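Extracellular ligand-binding receptor (Desulfitobacterium hafniense, PDB 4Q6B) binds leucine and probably delivers it, perhaps with related amino acids, to an ABC transporter for uptake. Local coordinates at residues Asp175-Tyr180 with Glu187-Lys192; Met145-Thr150 with Gly157-Phe162. One frame throughout, in Å; residues are numbered along the deposited sequence.

Contact 1 (Asp175-Tyr180 with Glu187-Lys192); sequences DRFNYY and ERLYDK. With CA (calcium ion), chain E.
A calcium site at the edge strand of a sheet is tied to the following helix where the carboxylate of Asp175 meets the ammonium group of Lys192. The two oxygens of that carboxylate divide the work. OD1 of Asp175 binds the calcium ion at 2.4 Å, and the carbonyl O of Arg176 binds it at 2.3 Å; five waters, water 3 more distant than the rest, complete the seven ligands. OD2 of Asp175 faces the helix and takes a salt bridge from Lys192 NZ at 3.1 Å, weak as a hydrogen bond. The same OD2 accepts a hydrogen bond from metal-bound water 1 at 2.9 Å and another from Trp193 NE1; these partners, with the calcium on OD1, limit the turn of the carboxylate. Lys192 starts extended, then bends at chi3 (71°) and chi4 to bring NZ to OD2; the two side chains cross at about a right angle. With an alanine here, OD2 would probably lose its lysine partner and the strand its charged tie to the helix, although Trp193 and the calcium site would still hold the carboxylate. One turn earlier, Leu189 forks: CD2 approaches Asp175 OD2, while CD1 sits 4.1 Å from Phe177 CD2 and equally far from Tyr180 CB. Tyr180 carries its hydroxyl away to Asp217. Helix segment 187-192 runs nearly antiparallel to edge-strand segment 175-177, at 161°, with Phe177 also packing on Phe214 of helix 207-221 and Tyr148 of strand 144-149.

Contact 2 (Met145-Thr150 with Gly157-Phe162); sequences MVIYYT and GLANAF
Ile147, Met145 and Tyr149, alternate residues of one strand, all point at the helix and meet it mainly through apolar atoms. The aliphatic part centres on Ala159, whose methyl fits between two strand residues: its CB lies 3.9 Å from Ile147 CG2 and 3.8 Å from Tyr149 CB. With only a methyl at this position, the helix backbone comes close, and the CA atoms of Tyr149 and Ala159 are 6.4 Å apart. The two branches of Ile147 have separate targets. CG2 takes the alanine methyl; CG1 lies anti to the carbonyl carbon and carries CD1 outward to Ala159 O, 3.7 Å away, and to the rim of the Phe162 ring at CD2.

The aromatic part belongs to Phe162, which is met at its edge from two places along the rim. Ile147 CD1 is at CD2, and the selenium of Met145, a selenomethionine in this crystal, lies 4.0 Å from Phe162 CZ. The selenium of Met145 is 5.3 Å from the centroid of the Phe162 ring and 85° off the ring normal, a Met-aromatic contact made almost in the plane of the ring. A bend at chi3 (68°) turns the terminal methyl CE back so that it too approaches CZ.

This is the strand-helix half of a beta-alpha-beta unit: in helix 153-168 the segment 157-162 runs back along strand segment 145-149 at 164° before the chain enters strand 172-177. Phe162 stacks on Phe202 of strand 200-204 and, with Met145, touches Leu137 of helix 126-139.

The two contacts follow one another along the chain, contact 2 first, and are joined through strands 144-149 and 172-177, parallel neighbours in one sheet. Their centres lie 14 Å apart. Phe177 pairs the strands: its N is 3.0 Å from Ile147 O and its O is 2.9 Å from Tyr149 N, both probable hydrogen bonds. Arg176, whose carbonyl binds calcium in contact 1, sends its side chain to contact 2, where it forms a cation-pi contact with Tyr149 and a hydrogen bond to Asn160. The Tyr149 side chain is about 7 Å from the calcium ion. Neither contact includes a residue of the leucine pocket.

Contact 1 (Asp175-Tyr180 with Glu187-Lys192)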
# COMPACT_ATOMS: atom_id res chain seq x y z
N ASP A 175 -23.58 4.58 12.55
CA ASP A 175 -23.36 6.02 12.35
C ASP A 175 -22.11 6.19 11.51
O ASP A 175 -21.20 5.40 11.59
CB ASP A 175 -23.18 6.75 13.69
CG ASP A 175 -23.20 8.28 13.56
OD1 ASP A 175 -23.81 8.84 12.59
OD2 ASP A 175 -22.63 8.94 14.48
N ARG A 176 -22.09 7.21 10.67
CA ARG A 176 -20.85 7.60 10.00
C ARG A 176 -20.70 9.10 10.26
O ARG A 176 -21.71 9.84 10.41
CB ARG A 176 -20.88 7.27 8.49
CG ARG A 176 -21.74 8.20 7.68
CD ARG A 176 -21.35 8.16 6.21
NE ARG A 176 -21.27 6.80 5.69
CZ ARG A 176 -20.70 6.48 4.53
NH1 ARG A 176 -20.67 5.21 4.12
NH2 ARG A 176 -20.15 7.42 3.78
N PHE A 177 -19.46 9.55 10.42
CA PHE A 177 -19.20 10.98 10.72
C PHE A 177 -17.83 11.39 10.20
O PHE A 177 -16.96 10.53 9.98
CB PHE A 177 -19.35 11.29 12.22
CG PHE A 177 -18.20 10.76 13.10
CD1 PHE A 177 -17.97 9.38 13.24
CD2 PHE A 177 -17.35 11.64 13.78
CE1 PHE A 177 -16.92 8.90 14.08
CE2 PHE A 177 -16.31 11.16 14.61
CZ PHE A 177 -16.09 9.79 14.74
N ASN A 178 -17.64 12.68 9.96
CA ASN A 178 -16.38 13.15 9.39
C ASN A 178 -15.74 14.34 10.11
O ASN A 178 -14.66 14.84 9.72
CB ASN A 178 -16.56 13.47 7.93
CG ASN A 178 -17.56 14.60 7.70
OD1 ASN A 178 -18.68 14.36 7.26
ND2 ASN A 178 -17.15 15.82 7.97
N TYR A 179 -16.41 14.81 11.16
CA TYR A 179 -15.91 15.95 11.92
C TYR A 179 -16.44 15.93 13.34
O TYR A 179 -17.62 15.61 13.53
CB TYR A 179 -16.32 17.27 11.27
CG TYR A 179 -15.76 18.50 11.96
CD1 TYR A 179 -14.42 18.83 11.83
CD2 TYR A 179 -16.56 19.34 12.75
CE1 TYR A 179 -13.88 19.94 12.44
CE2 TYR A 179 -16.02 20.46 13.37
CZ TYR A 179 -14.69 20.74 13.23
OH TYR A 179 -14.14 21.85 13.82
N TYR A 180 -15.59 16.30 14.30
CA TYR A 180 -16.04 16.68 15.64
C TYR A 180 -15.22 17.89 16.08
O TYR A 180 -14.03 17.97 15.75
CB TYR A 180 -15.89 15.50 16.63
CG TYR A 180 -14.48 15.00 16.82
CD1 TYR A 180 -13.89 14.16 15.89
CD2 TYR A 180 -13.75 15.36 17.93
CE1 TYR A 180 -12.59 13.72 16.07
CE2 TYR A 180 -12.46 14.93 18.10
CZ TYR A 180 -11.89 14.12 17.17
OH TYR A 180 -10.60 13.73 17.37
N GLU A 187 -17.58 13.14 23.29
CA GLU A 187 -18.34 12.52 24.38
C GLU A 187 -19.81 12.34 24.03
O GLU A 187 -20.40 11.29 24.32
CB GLU A 187 -18.22 13.32 25.69
CG GLU A 187 -16.90 13.11 26.39
CD GLU A 187 -16.72 13.95 27.64
OE1 GLU A 187 -17.51 14.88 27.88
OE2 GLU A 187 -15.78 13.65 28.41
N ARG A 188 -20.39 13.36 23.41
CA ARG A 188 -21.80 13.35 23.07
C ARG A 188 -22.04 12.31 21.96
O ARG A 188 -23.01 11.53 22.03
CB ARG A 188 -22.20 14.75 22.57
CG ARG A 188 -23.70 14.97 22.35
CD ARG A 188 -24.14 14.53 20.97
NE ARG A 188 -23.30 15.10 19.91
CZ ARG A 188 -23.45 14.81 18.62
NH1 ARG A 188 -24.38 13.93 18.26
NH2 ARG A 188 -22.67 15.36 17.69
N LEU A 189 -21.16 12.27 20.95
CA LEU A 189 -21.21 11.20 19.95
C LEU A 189 -21.12 9.81 20.60
O LEU A 189 -21.90 8.92 20.28
CB LEU A 189 -20.12 11.34 18.89
CG LEU A 189 -20.35 12.47 17.89
CD1 LEU A 189 -19.00 12.88 17.27
CD2 LEU A 189 -21.33 11.98 16.83
N TYR A 190 -20.17 9.63 21.53
CA TYR A 190 -19.97 8.32 22.17
C TYR A 190 -21.23 7.91 22.96
O TYR A 190 -21.61 6.72 22.97
CB TYR A 190 -18.75 8.40 23.10
CG TYR A 190 -18.33 7.12 23.78
CD1 TYR A 190 -18.50 5.88 23.18
CD2 TYR A 190 -17.74 7.16 25.04
CE1 TYR A 190 -18.06 4.70 23.81
CE2 TYR A 190 -17.32 5.98 25.69
CZ TYR A 190 -17.49 4.78 25.06
OH TYR A 190 -17.07 3.64 25.70
N ASP A 191 -21.88 8.88 23.60
CA ASP A 191 -23.17 8.60 24.23
C ASP A 191 -24.24 8.09 23.24
O ASP A 191 -24.98 7.11 23.53
CB ASP A 191 -23.66 9.80 25.01
CG ASP A 191 -22.96 9.94 26.36
OD1 ASP A 191 -22.44 8.93 26.87
OD2 ASP A 191 -22.97 11.06 26.92
N LYS A 192 -24.29 8.70 22.06
CA LYS A 192 -25.23 8.27 21.04
C LYS A 192 -24.85 6.89 20.53
O LYS A 192 -25.71 6.02 20.40
CB LYS A 192 -25.26 9.28 19.89
CG LYS A 192 -26.14 8.83 18.76
CD LYS A 192 -26.24 9.89 17.69
CE LYS A 192 -24.94 10.02 16.92
NZ LYS A 192 -25.23 10.37 15.49
CA CA E . -23.70 10.81 11.18
O HOH W 1 -22.86 11.58 13.26
O HOH W 2 -24.56 8.93 9.91
O HOH W 3 -22.86 13.42 10.63
O HOH W 4 -23.89 11.66 9.09
O HOH W 5 -25.69 11.00 11.95

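Contact 2 (Met145-Thr150 with Gly157-Phe162)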
# COMPACT_ATOMS: atom_id res chain seq x y z
N MSE A 145 -21.31 -1.06 13.91
CA MSE A 145 -20.05 -0.33 13.92
C MSE A 145 -20.26 1.13 13.48
O MSE A 145 -21.29 1.50 12.87
CB MSE A 145 -19.02 -1.02 13.01
CG MSE A 145 -18.52 -2.37 13.60
SE MSE A 145 -17.14 -3.09 12.51
CE MSE A 145 -15.74 -1.75 12.86
N VAL A 146 -19.27 1.97 13.79
CA VAL A 146 -19.27 3.39 13.39
C VAL A 146 -18.13 3.62 12.40
O VAL A 146 -17.09 3.00 12.52
CB VAL A 146 -19.09 4.32 14.62
CG1 VAL A 146 -18.78 5.78 14.21
CG2 VAL A 146 -20.37 4.34 15.49
N ILE A 147 -18.30 4.51 11.42
CA ILE A 147 -17.22 4.80 10.48
C ILE A 147 -16.86 6.28 10.63
O ILE A 147 -17.72 7.15 10.48
CB ILE A 147 -17.61 4.52 9.01
CG1 ILE A 147 -17.84 3.02 8.77
CG2 ILE A 147 -16.49 4.99 8.02
CD1 ILE A 147 -18.39 2.75 7.36
N TYR A 148 -15.59 6.57 10.94
CA TYR A 148 -15.07 7.96 10.94
C TYR A 148 -14.34 8.11 9.63
O TYR A 148 -13.44 7.33 9.35
CB TYR A 148 -14.08 8.14 12.10
CG TYR A 148 -13.43 9.51 12.20
CD1 TYR A 148 -14.19 10.69 12.03
CD2 TYR A 148 -12.09 9.64 12.52
CE1 TYR A 148 -13.59 11.98 12.16
CE2 TYR A 148 -11.49 10.88 12.66
CZ TYR A 148 -12.24 12.06 12.49
OH TYR A 148 -11.65 13.29 12.60
N TYR A 149 -14.72 9.06 8.80
CA TYR A 149 -14.12 9.09 7.47
C TYR A 149 -13.71 10.50 7.03
O TYR A 149 -14.19 11.47 7.60
CB TYR A 149 -15.07 8.48 6.42
CG TYR A 149 -16.28 9.32 6.16
CD1 TYR A 149 -16.35 10.15 5.03
CD2 TYR A 149 -17.36 9.29 7.03
CE1 TYR A 149 -17.44 10.96 4.82
CE2 TYR A 149 -18.45 10.09 6.82
CZ TYR A 149 -18.50 10.90 5.72
OH TYR A 149 -19.60 11.69 5.51
N THR A 150 -12.79 10.62 6.06
CA THR A 150 -12.48 11.90 5.46
C THR A 150 -13.45 12.17 4.32
O THR A 150 -13.63 11.33 3.44
CB THR A 150 -11.04 11.94 4.93
OG1 THR A 150 -10.13 11.76 6.03
CG2 THR A 150 -10.75 13.27 4.24
N GLY A 157 -14.40 6.83 -0.58
CA GLY A 157 -14.12 5.58 -1.25
C GLY A 157 -13.95 4.38 -0.34
O GLY A 157 -14.61 3.34 -0.53
N LEU A 158 -13.04 4.50 0.63
CA LEU A 158 -12.75 3.40 1.57
C LEU A 158 -13.92 3.16 2.52
O LEU A 158 -14.19 2.00 2.89
CB LEU A 158 -11.46 3.68 2.35
CG LEU A 158 -11.07 2.71 3.47
CD1 LEU A 158 -10.91 1.31 2.96
CD2 LEU A 158 -9.79 3.16 4.08
N ALA A 159 -14.60 4.24 2.92
CA ALA A 159 -15.80 4.17 3.77
C ALA A 159 -16.92 3.40 3.08
O ALA A 159 -17.54 2.52 3.72
CB ALA A 159 -16.30 5.61 4.20
N ASN A 160 -17.21 3.74 1.81
CA ASN A 160 -18.27 3.05 1.08
C ASN A 160 -17.93 1.58 0.81
O ASN A 160 -18.81 0.72 0.92
CB ASN A 160 -18.61 3.75 -0.23
CG ASN A 160 -19.26 5.09 -0.01
OD1 ASN A 160 -19.81 5.36 1.05
ND2 ASN A 160 -19.19 5.94 -1.02
N ALA A 161 -16.68 1.31 0.42
CA ALA A 161 -16.20 -0.10 0.33
C ALA A 161 -16.38 -0.89 1.63
O ALA A 161 -16.93 -2.01 1.65
CB ALA A 161 -14.74 -0.16 -0.13
N PHE A 162 -15.93 -0.32 2.74
CA PHE A 162 -16.08 -1.02 4.00
C PHE A 162 -17.56 -1.22 4.38
O PHE A 162 -17.96 -2.33 4.80
CB PHE A 162 -15.32 -0.35 5.16
CG PHE A 162 -15.43 -1.12 6.44
CD1 PHE A 162 -14.67 -2.26 6.66
CD2 PHE A 162 -16.37 -0.76 7.41
CE1 PHE A 162 -14.81 -3.00 7.83
CE2 PHE A 162 -16.55 -1.49 8.59
CZ PHE A 162 -15.75 -2.62 8.80